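Local coordinates for protein Rv3592 (Mycobacterium tuberculosis, PDB 3HX9), which probably degrades heme oxidatively to mycobilins with release of iron, working as a homodimer that here holds two hemes in its active site, at residues P2-G14 / R50-F63. Numbering follows the deposited sequence.
Sequences PVVKINAIEVPAG and RYFVVTHWESDEAF. With HEM (protoporphyrin IX containing Fe), chain E.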
ATOM      1  N   PRO A   2       1.641  10.600   9.057  1.00 21.04           N
ATOM      2  CA  PRO A   2       2.190   9.207   9.196  1.00 19.49           C
ATOM      3  C   PRO A   2       2.927   8.771   7.942  1.00 17.07           C
ATOM      4  O   PRO A   2       2.982   9.490   6.948  1.00 17.44           O
ATOM      5  CB  PRO A   2       0.961   8.337   9.390  1.00 20.58           C
ATOM      6  CG  PRO A   2      -0.072   9.318   9.968  1.00 24.62           C
ATOM      7  CD  PRO A   2       0.196  10.630   9.308  1.00 22.44           C
ATOM      8  N   VAL A   3       3.608   7.646   8.053  1.00 15.77           N
ATOM      9  CA  VAL A   3       4.409   7.172   6.880  1.00 13.59           C
ATOM     10  C   VAL A   3       4.053   5.765   6.626  1.00 13.23           C
ATOM     11  O   VAL A   3       3.559   5.066   7.519  1.00 14.74           O
ATOM     12  CB  VAL A   3       5.946   7.291   7.093  1.00 14.65           C
ATOM     13  CG1 VAL A   3       6.317   8.786   7.252  1.00 17.97           C
ATOM     14  CG2 VAL A   3       6.444   6.499   8.375  1.00 13.58           C
ATOM     15  N   VAL A   4       4.400   5.300   5.428  1.00 11.08           N
ATOM     16  CA  VAL A   4       4.203   3.898   5.043  1.00 12.95           C
ATOM     17  C   VAL A   4       5.547   3.387   4.553  1.00 12.78           C
ATOM     18  O   VAL A   4       6.234   4.066   3.766  1.00 13.94           O
ATOM     19  CB  VAL A   4       3.156   3.814   3.874  1.00 12.41           C
ATOM     20  CG1 VAL A   4       3.114   2.383   3.395  1.00 13.06           C
ATOM     21  CG2 VAL A   4       1.783   4.078   4.391  1.00 15.04           C
ATOM     22  N   LYS A   5       5.954   2.244   5.083  1.00 13.27           N
ATOM     23  CA  LYS A   5       7.183   1.584   4.647  1.00 12.88           C
ATOM     24  C   LYS A   5       6.795   0.212   4.127  1.00 12.70           C
ATOM     25  O   LYS A   5       6.285  -0.613   4.872  1.00 12.36           O
ATOM     26  CB  LYS A   5       8.101   1.461   5.846  1.00 13.90           C
ATOM     27  CG  LYS A   5       8.396   2.843   6.569  1.00 11.67           C
ATOM     28  CD  LYS A   5       9.224   3.812   5.607  1.00 14.17           C
ATOM     29  CE  LYS A   5       9.807   5.085   6.296  1.00 18.31           C
ATOM     30  NZ  LYS A   5       9.004   5.217   7.406  1.00 29.37           N
ATOM     31  N   ILE A   6       7.045  -0.060   2.841  1.00 11.51           N
ATOM     32  CA  ILE A   6       6.557  -1.298   2.291  1.00 11.74           C
ATOM     33  C   ILE A   6       7.814  -2.133   1.979  1.00 11.85           C
ATOM     34  O   ILE A   6       8.688  -1.601   1.249  1.00 14.04           O
ATOM     35  CB  ILE A   6       5.860  -1.015   0.930  1.00 11.73           C
ATOM     36  CG1 ILE A   6       4.694  -0.022   1.123  1.00 13.13           C
ATOM     37  CG2 ILE A   6       5.367  -2.402   0.274  1.00 12.34           C
ATOM     38  CD1 ILE A   6       3.684   0.059  -0.031  1.00 17.80           C
ATOM     39  N   ASN A   7       7.885  -3.340   2.498  1.00 12.43           N
ATOM     40  CA  ASN A   7       8.910  -4.277   1.996  1.00 12.94           C
ATOM     41  C   ASN A   7       8.308  -5.028   0.863  1.00 13.78           C
ATOM     42  O   ASN A   7       7.372  -5.798   1.084  1.00 14.41           O
ATOM     43  CB  ASN A   7       9.467  -5.169   3.101  1.00 12.27           C
ATOM     44  CG  ASN A   7      10.868  -5.686   2.756  1.00 15.72           C
ATOM     45  OD1 ASN A   7      11.151  -6.850   3.011  1.00 22.54           O
ATOM     46  ND2 ASN A   7      11.702  -4.833   2.223  1.00 14.34           N
ATOM     47  N   ALA A   8       8.859  -4.845  -0.356  1.00 14.60           N
ATOM     48  CA  ALA A   8       8.307  -5.540  -1.507  1.00 15.05           C
ATOM     49  C   ALA A   8       9.210  -6.734  -1.738  1.00 16.44           C
ATOM     50  O   ALA A   8      10.343  -6.561  -2.198  1.00 17.68           O
ATOM     51  CB  ALA A   8       8.188  -4.608  -2.780  1.00 17.03           C
ATOM     52  N   ILE A   9       8.716  -7.924  -1.436  1.00 16.28           N
ATOM     53  CA  ILE A   9       9.570  -9.131  -1.295  1.00 17.74           C
ATOM     54  C   ILE A   9       9.317 -10.097  -2.434  1.00 18.70           C
ATOM     55  O   ILE A   9       8.185 -10.314  -2.881  1.00 16.31           O
ATOM     56  CB  ILE A   9       9.421  -9.793   0.049  1.00 19.00           C
ATOM     57  CG1 ILE A   9       7.936 -10.084   0.354  1.00 20.39           C
ATOM     58  CG2 ILE A   9       9.997  -8.865   1.047  1.00 24.42           C
ATOM     59  CD1 ILE A   9       7.731 -10.901   1.642  1.00 28.19           C
ATOM     60  N   GLU A  10      10.417 -10.523  -3.016  1.00 18.84           N
ATOM     61  CA  GLU A  10      10.371 -11.465  -4.146  1.00 19.89           C
ATOM     62  C   GLU A  10      10.205 -12.872  -3.610  1.00 18.95           C
ATOM     63  O   GLU A  10      11.013 -13.342  -2.842  1.00 21.08           O
ATOM     64  CB  GLU A  10      11.677 -11.331  -4.959  1.00 20.16           C
ATOM     65  CG  GLU A  10      11.699 -10.051  -5.848  1.00 27.47           C
ATOM     66  CD  GLU A  10      13.112  -9.407  -6.000  1.00 36.69           C
ATOM     67  OE1 GLU A  10      13.255  -8.146  -5.893  1.00 35.78           O
ATOM     68  OE2 GLU A  10      14.095 -10.167  -6.210  1.00 36.60           O
ATOM     69  N   VAL A  11       9.138 -13.552  -3.986  1.00 19.92           N
ATOM     70  CA  VAL A  11       8.814 -14.827  -3.401  1.00 19.19           C
ATOM     71  C   VAL A  11       8.702 -15.797  -4.544  1.00 18.90           C
ATOM     72  O   VAL A  11       7.935 -15.561  -5.417  1.00 20.41           O
ATOM     73  CB  VAL A  11       7.425 -14.766  -2.717  1.00 20.19           C
ATOM     74  CG1 VAL A  11       7.067 -16.106  -2.173  1.00 19.53           C
ATOM     75  CG2 VAL A  11       7.518 -13.818  -1.555  1.00 20.21           C
ATOM     76  N   PRO A  12       9.441 -16.900  -4.522  1.00 18.63           N
ATOM     77  CA  PRO A  12       9.367 -17.829  -5.689  1.00 20.04           C
ATOM     78  C   PRO A  12       7.956 -18.349  -5.905  1.00 20.11           C
ATOM     79  O   PRO A  12       7.205 -18.563  -4.962  1.00 20.99           O
ATOM     80  CB  PRO A  12      10.230 -19.024  -5.217  1.00 20.01           C
ATOM     81  CG  PRO A  12      11.279 -18.385  -4.412  1.00 22.10           C
ATOM     82  CD  PRO A  12      10.540 -17.266  -3.626  1.00 20.23           C
ATOM     83  N   ALA A  13       7.576 -18.539  -7.157  1.00 21.79           N
ATOM     84  CA  ALA A  13       6.286 -19.148  -7.431  1.00 22.39           C
ATOM     85  C   ALA A  13       6.197 -20.507  -6.748  1.00 22.67           C
ATOM     86  O   ALA A  13       7.154 -21.335  -6.797  1.00 23.03           O
ATOM     87  CB  ALA A  13       6.072 -19.250  -8.932  1.00 23.40           C
ATOM     88  N   GLY A  14       5.107 -20.716  -6.018  1.00 21.98           N
ATOM     89  CA  GLY A  14       4.951 -21.912  -5.228  1.00 22.03           C
ATOM     90  C   GLY A  14       5.253 -21.764  -3.758  1.00 22.20           C
ATOM     91  O   GLY A  14       4.803 -22.592  -2.970  1.00 21.55           O
ATOM     92  N   ARG A  50       5.465  -9.374  -6.640  1.00 18.07           N
ATOM     93  CA  ARG A  50       6.038  -9.372  -5.275  1.00 14.54           C
ATOM     94  C   ARG A  50       4.898  -9.317  -4.260  1.00 15.52           C
ATOM     95  O   ARG A  50       3.850  -8.751  -4.559  1.00 16.26           O
ATOM     96  CB  ARG A  50       6.929  -8.157  -5.041  1.00 16.71           C
ATOM     97  CG  ARG A  50       8.069  -8.138  -6.067  1.00 17.41           C
ATOM     98  CD  ARG A  50       8.958  -6.910  -5.890  1.00 16.11           C
ATOM     99  NE  ARG A  50       8.235  -5.753  -6.365  1.00 19.50           N
ATOM    100  CZ  ARG A  50       8.747  -4.531  -6.361  1.00 22.70           C
ATOM    101  NH1 ARG A  50       9.998  -4.327  -5.875  1.00 21.51           N
ATOM    102  NH2 ARG A  50       8.006  -3.516  -6.845  1.00 22.57           N
ATOM    103  N   TYR A  51       5.117  -9.941  -3.128  1.00 12.54           N
ATOM    104  CA  TYR A  51       4.256  -9.646  -1.947  1.00 13.64           C
ATOM    105  C   TYR A  51       4.623  -8.259  -1.445  1.00 13.61           C
ATOM    106  O   TYR A  51       5.798  -7.872  -1.475  1.00 15.46           O
ATOM    107  CB  TYR A  51       4.513 -10.632  -0.830  1.00 15.73           C
ATOM    108  CG  TYR A  51       3.759 -11.935  -0.979  1.00 15.67           C
ATOM    109  CD1 TYR A  51       2.652 -12.248  -0.139  1.00 15.05           C
ATOM    110  CD2 TYR A  51       4.151 -12.841  -1.941  1.00 16.25           C
ATOM    111  CE1 TYR A  51       1.946 -13.462  -0.311  1.00 15.18           C
ATOM    112  CE2 TYR A  51       3.454 -14.073  -2.115  1.00 15.00           C
ATOM    113  CZ  TYR A  51       2.413 -14.376  -1.269  1.00 14.58           C
ATOM    114  OH  TYR A  51       1.756 -15.596  -1.465  1.00 17.58           O
ATOM    115  N   PHE A  52       3.627  -7.532  -0.927  1.00 13.61           N
ATOM    116  CA  PHE A  52       3.919  -6.220  -0.285  1.00 13.42           C
ATOM    117  C   PHE A  52       3.635  -6.353   1.182  1.00 14.04           C
ATOM    118  O   PHE A  52       2.527  -6.745   1.546  1.00 14.76           O
ATOM    119  CB  PHE A  52       2.999  -5.091  -0.817  1.00 12.07           C
ATOM    120  CG  PHE A  52       3.453  -4.432  -2.090  1.00 12.78           C
ATOM    121  CD1 PHE A  52       4.457  -5.013  -2.883  1.00 14.96           C
ATOM    122  CD2 PHE A  52       2.886  -3.238  -2.507  1.00 13.32           C
ATOM    123  CE1 PHE A  52       4.867  -4.389  -4.051  1.00 15.92           C
ATOM    124  CE2 PHE A  52       3.280  -2.599  -3.685  1.00 15.77           C
ATOM    125  CZ  PHE A  52       4.272  -3.241  -4.479  1.00 13.23           C
ATOM    126  N   VAL A  53       4.630  -6.043   2.011  1.00 11.66           N
ATOM    127  CA  VAL A  53       4.498  -6.059   3.436  1.00 12.20           C
ATOM    128  C   VAL A  53       4.369  -4.577   3.789  1.00 12.79           C
ATOM    129  O   VAL A  53       5.345  -3.856   3.762  1.00 12.41           O
ATOM    130  CB  VAL A  53       5.728  -6.676   4.095  1.00 12.83           C
ATOM    131  CG1 VAL A  53       5.590  -6.679   5.635  1.00 12.53           C
ATOM    132  CG2 VAL A  53       5.804  -8.173   3.586  1.00 13.29           C
ATOM    133  N   VAL A  54       3.141  -4.147   3.992  1.00 12.33           N
ATOM    134  CA  VAL A  54       2.797  -2.702   4.092  1.00 11.90           C
ATOM    135  C   VAL A  54       2.769  -2.329   5.563  1.00 12.12           C
ATOM    136  O   VAL A  54       1.833  -2.721   6.288  1.00 13.85           O
ATOM    137  CB  VAL A  54       1.448  -2.416   3.446  1.00 12.45           C
ATOM    138  CG1 VAL A  54       1.103  -0.892   3.545  1.00 11.76           C
ATOM    139  CG2 VAL A  54       1.442  -2.884   2.013  1.00 12.42           C
ATOM    140  N   THR A  55       3.778  -1.587   6.001  1.00 11.91           N
ATOM    141  CA  THR A  55       3.822  -1.269   7.442  1.00 12.37           C
ATOM    142  C   THR A  55       3.562   0.220   7.612  1.00 11.53           C
ATOM    143  O   THR A  55       3.896   1.051   6.751  1.00 13.19           O
ATOM    144  CB  THR A  55       5.163  -1.616   8.103  1.00 11.40           C
ATOM    145  OG1 THR A  55       6.201  -0.675   7.685  1.00 13.39           O
ATOM    146  CG2 THR A  55       5.573  -3.027   7.744  1.00 14.53           C
ATOM    147  N   HIS A  56       2.926   0.555   8.750  1.00 12.03           N
ATOM    148  CA  HIS A  56       2.485   1.957   8.997  1.00 13.68           C
ATOM    149  C   HIS A  56       3.100   2.459  10.299  1.00 13.35           C
ATOM    150  O   HIS A  56       3.134   1.723  11.299  1.00 14.39           O
ATOM    151  CB  HIS A  56       0.962   1.888   9.212  1.00 13.51           C
ATOM    152  CG  HIS A  56       0.240   1.447   7.971  1.00 15.77           C
ATOM    153  ND1 HIS A  56      -0.048   0.135   7.674  1.00 18.29           N
ATOM    154  CD2 HIS A  56      -0.195   2.188   6.922  1.00 11.73           C
ATOM    155  CE1 HIS A  56      -0.681   0.085   6.505  1.00 12.25           C
ATOM    156  NE2 HIS A  56      -0.812   1.324   6.050  1.00 15.86           N
ATOM    157  N   TRP A  57       3.632   3.676  10.256  1.00 12.34           N
ATOM    158  CA  TRP A  57       4.319   4.247  11.417  1.00 15.00           C
ATOM    159  C   TRP A  57       3.874   5.678  11.602  1.00 16.38           C
ATOM    160  O   TRP A  57       3.543   6.371  10.664  1.00 16.24           O
ATOM    161  CB  TRP A  57       5.814   4.210  11.246  1.00 14.24           C
ATOM    162  CG  TRP A  57       6.340   2.821  11.007  1.00 15.46           C
ATOM    163  CD1 TRP A  57       6.321   2.107   9.816  1.00 17.28           C
ATOM    164  CD2 TRP A  57       6.852   1.939  12.007  1.00 15.39           C
ATOM    165  NE1 TRP A  57       6.780   0.835  10.051  1.00 15.16           N
ATOM    166  CE2 TRP A  57       7.179   0.714  11.363  1.00 15.99           C
ATOM    167  CE3 TRP A  57       7.128   2.085  13.368  1.00 17.84           C
ATOM    168  CZ2 TRP A  57       7.702  -0.400  12.085  1.00 17.69           C
ATOM    169  CZ3 TRP A  57       7.642   1.001  14.098  1.00 18.26           C
ATOM    170  CH2 TRP A  57       7.959  -0.228  13.434  1.00 18.28           C
ATOM    171  N   GLU A  58       3.927   6.137  12.837  1.00 18.76           N
ATOM    172  CA  GLU A  58       3.713   7.567  13.094  1.00 20.20           C
ATOM    173  C   GLU A  58       4.719   8.505  12.455  1.00 18.99           C
ATOM    174  O   GLU A  58       4.354   9.628  12.081  1.00 19.19           O
ATOM    175  CB  GLU A  58       3.761   7.797  14.614  1.00 20.88           C
ATOM    176  CG  GLU A  58       2.816   6.865  15.363  1.00 30.48           C
ATOM    177  CD  GLU A  58       2.430   7.394  16.733  1.00 40.32           C
ATOM    178  OE1 GLU A  58       3.336   7.934  17.452  1.00 42.14           O
ATOM    179  OE2 GLU A  58       1.210   7.252  17.056  1.00 42.56           O
ATOM    180  N   SER A  59       5.995   8.096  12.329  1.00 17.06           N
ATOM    181  CA  SER A  59       7.020   8.916  11.739  1.00 18.01           C
ATOM    182  C   SER A  59       8.101   8.056  11.130  1.00 18.33           C
ATOM    183  O   SER A  59       8.226   6.873  11.495  1.00 18.85           O
ATOM    184  CB  SER A  59       7.685   9.773  12.827  1.00 19.02           C
ATOM    185  OG  SER A  59       8.408   8.967  13.766  1.00 21.83           O
ATOM    186  N   ASP A  60       8.883   8.657  10.264  1.00 19.19           N
ATOM    187  CA  ASP A  60      10.061   7.958   9.767  1.00 17.53           C
ATOM    188  C   ASP A  60      11.001   7.676  10.947  1.00 20.41           C
ATOM    189  O   ASP A  60      11.618   6.610  10.987  1.00 20.23           O
ATOM    190  CB  ASP A  60      10.779   8.806   8.764  1.00 18.56           C
ATOM    191  CG  ASP A  60      12.076   8.173   8.298  1.00 22.02           C
ATOM    192  OD1 ASP A  60      12.054   7.036   7.757  1.00 19.89           O
ATOM    193  OD2 ASP A  60      13.172   8.804   8.524  1.00 22.52           O
ATOM    194  N   GLU A  61      11.088   8.587  11.926  1.00 20.86           N
ATOM    195  CA  GLU A  61      12.070   8.300  13.019  1.00 23.38           C
ATOM    196  C   GLU A  61      11.681   7.037  13.786  1.00 22.08           C
ATOM    197  O   GLU A  61      12.576   6.262  14.231  1.00 22.22           O
ATOM    198  CB  GLU A  61      12.223   9.491  13.989  1.00 25.50           C
ATOM    199  CG  GLU A  61      13.271  10.485  13.537  1.00 34.59           C
ATOM    200  CD  GLU A  61      13.056  11.905  14.119  1.00 45.50           C
ATOM    201  OE1 GLU A  61      12.969  12.015  15.375  1.00 49.99           O
ATOM    202  OE2 GLU A  61      12.981  12.901  13.321  1.00 48.08           O
ATOM    203  N   ALA A  62      10.367   6.817  13.931  1.00 20.02           N
ATOM    204  CA  ALA A  62       9.898   5.673  14.637  1.00 20.04           C
ATOM    205  C   ALA A  62      10.280   4.423  13.869  1.00 19.29           C
ATOM    206  O   ALA A  62      10.801   3.451  14.445  1.00 19.78           O
ATOM    207  CB  ALA A  62       8.334   5.720  14.854  1.00 19.76           C
ATOM    208  N   PHE A  63      10.046   4.466  12.567  1.00 16.43           N
ATOM    209  CA  PHE A  63      10.445   3.330  11.734  1.00 16.32           C
ATOM    210  C   PHE A  63      11.962   3.077  11.819  1.00 16.43           C
ATOM    211  O   PHE A  63      12.396   1.943  12.041  1.00 18.18           O
ATOM    212  CB  PHE A  63      10.043   3.539  10.299  1.00 14.22           C
ATOM    213  CG  PHE A  63      10.678   2.537   9.356  1.00 15.40           C
ATOM    214  CD1 PHE A  63      10.239   1.201   9.331  1.00 18.46           C
ATOM    215  CD2 PHE A  63      11.717   2.935   8.589  1.00 15.16           C
ATOM    216  CE1 PHE A  63      10.844   0.267   8.482  1.00 17.25           C
ATOM    217  CE2 PHE A  63      12.378   2.048   7.712  1.00 17.42           C
ATOM    218  CZ  PHE A  63      11.914   0.690   7.683  1.00 17.22           C
TER
HETATM  219  CHA HEM E 200      12.226 -11.204   5.674  1.00 18.38           C
HETATM  220  CHB HEM E 200       8.530 -10.679   8.794  1.00 20.56           C
HETATM  221  CHC HEM E 200       8.648  -5.868   8.039  1.00 16.90           C
HETATM  222  CHD HEM E 200      12.848  -6.398   5.669  1.00 21.79           C
HETATM  223  C1A HEM E 200      11.171 -11.450   6.528  1.00 19.79           C
HETATM  224  C2A HEM E 200      10.682 -12.774   6.834  1.00 21.83           C
HETATM  225  C3A HEM E 200       9.682 -12.633   7.704  1.00 22.38           C
HETATM  226  C4A HEM E 200       9.474 -11.247   7.939  1.00 18.81           C
HETATM  227  CMA HEM E 200       8.792 -13.720   8.316  1.00 23.61           C
HETATM  228  CAA HEM E 200      11.267 -14.087   6.241  1.00 25.26           C
HETATM  229  CBA HEM E 200      10.601 -14.357   4.882  1.00 26.04           C
HETATM  230  CGA HEM E 200      11.020 -15.643   4.186  1.00 28.00           C
HETATM  231  O1A HEM E 200      11.565 -15.541   3.104  1.00 34.86           O
HETATM  232  O2A HEM E 200      10.812 -16.747   4.701  1.00 30.12           O
HETATM  233  C1B HEM E 200       8.258  -9.336   8.823  1.00 16.71           C
HETATM  234  C2B HEM E 200       7.145  -8.756   9.556  1.00 17.35           C
HETATM  235  C3B HEM E 200       7.168  -7.414   9.339  1.00 19.59           C
HETATM  236  C4B HEM E 200       8.284  -7.115   8.451  1.00 19.47           C
HETATM  237  CMB HEM E 200       6.134  -9.506  10.438  1.00 21.06           C
HETATM  238  CAB HEM E 200       6.123  -6.449   9.893  1.00 18.92           C
HETATM  239  CBB HEM E 200       6.369  -5.169  10.151  1.00 30.55           C
HETATM  240  C1C HEM E 200       9.804  -5.601   7.350  1.00 18.66           C
HETATM  241  C2C HEM E 200      10.209  -4.298   6.888  1.00 16.28           C
HETATM  242  C3C HEM E 200      11.349  -4.520   6.212  1.00 20.75           C
HETATM  243  C4C HEM E 200      11.702  -5.894   6.252  1.00 17.65           C
HETATM  244  CMC HEM E 200       9.428  -2.972   6.980  1.00 18.84           C
HETATM  245  CAC HEM E 200      12.188  -3.465   5.510  1.00 25.15           C
HETATM  246  CBC HEM E 200      12.662  -2.483   6.283  1.00 37.48           C
HETATM  247  C1D HEM E 200      13.067  -7.728   5.434  1.00 19.01           C
HETATM  248  C2D HEM E 200      14.144  -8.214   4.626  1.00 17.53           C
HETATM  249  C3D HEM E 200      13.953  -9.720   4.618  1.00 19.83           C
HETATM  250  C4D HEM E 200      12.759  -9.977   5.408  1.00 19.87           C
HETATM  251  CMD HEM E 200      15.233  -7.324   3.958  1.00 16.91           C
HETATM  252  CAD HEM E 200      14.832 -10.740   3.881  1.00 18.68           C
HETATM  253  CBD HEM E 200      14.189 -10.861   2.487  1.00 20.32           C
HETATM  254  CGD HEM E 200      15.123 -11.685   1.587  1.00 23.79           C
HETATM  255  O1D HEM E 200      15.967 -12.417   2.111  1.00 28.22           O
HETATM  256  O2D HEM E 200      15.143 -11.566   0.342  1.00 26.06           O
HETATM  257  NA  HEM E 200      10.396 -10.506   7.218  1.00 20.13           N
HETATM  258  NB  HEM E 200       8.924  -8.328   8.190  1.00 19.24           N
HETATM  259  NC  HEM E 200      10.743  -6.566   6.979  1.00 19.27           N
HETATM  260  ND  HEM E 200      12.254  -8.777   5.822  1.00 17.78           N
HETATM  261 FE   HEM E 200      10.424  -8.579   6.762  1.00 18.17          FE
HETATM  262  O   HOH W   1      11.878  -6.248  -4.562  1.00 25.78           O
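Lys-5 O takes two hydrogen bonds from Thr-55: from N at 2.9 Å and, in the carbonyl plane on a lone pair, from OG1 at 2.8 Å. Trp-57 NE1 donates to Thr-55 OG1 (2.9 Å) near the indole plane, which holds this hydroxyl between Lys-5 O and the indole N-H. The hydrogen-bonded pairs Val-3/Trp-57, Asn-7/Val-53 and Ile-9/Tyr-51 continue the antiparallel register (strand axes at 162°), though Tyr-51 N to Ile-9 O is weak. Lys-5 CG lies over one face of Phe-63, 3.7 Å from the ring centroid; the bend at chi2 (-66°) then carries the chain across the ring toward Asp-60. Lys-5 NZ forms a long salt bridge with Asp-60 OD1 (3.6 Å), which also accepts from Gln-64, tying strand 3-9 to helix 60-68. Asn-7 OD1 approaches heme CHD at 3.2 Å; with Val-53, Thr-55 and Phe-63 it lines the pocket. On the opposite face of the sheet, Ala-8 CB packs against Phe-52 CE1 (3.6 Å). Strands 3-9 and 51-57 are central in a four-stranded sheet of the dimeric alpha-beta barrel family, flanked by 87-99 and 36-46; helix 16-25 covers Ile-9 and Val-53, while Phe-52 meets Phe-52 and Phe-92 of the second subunit.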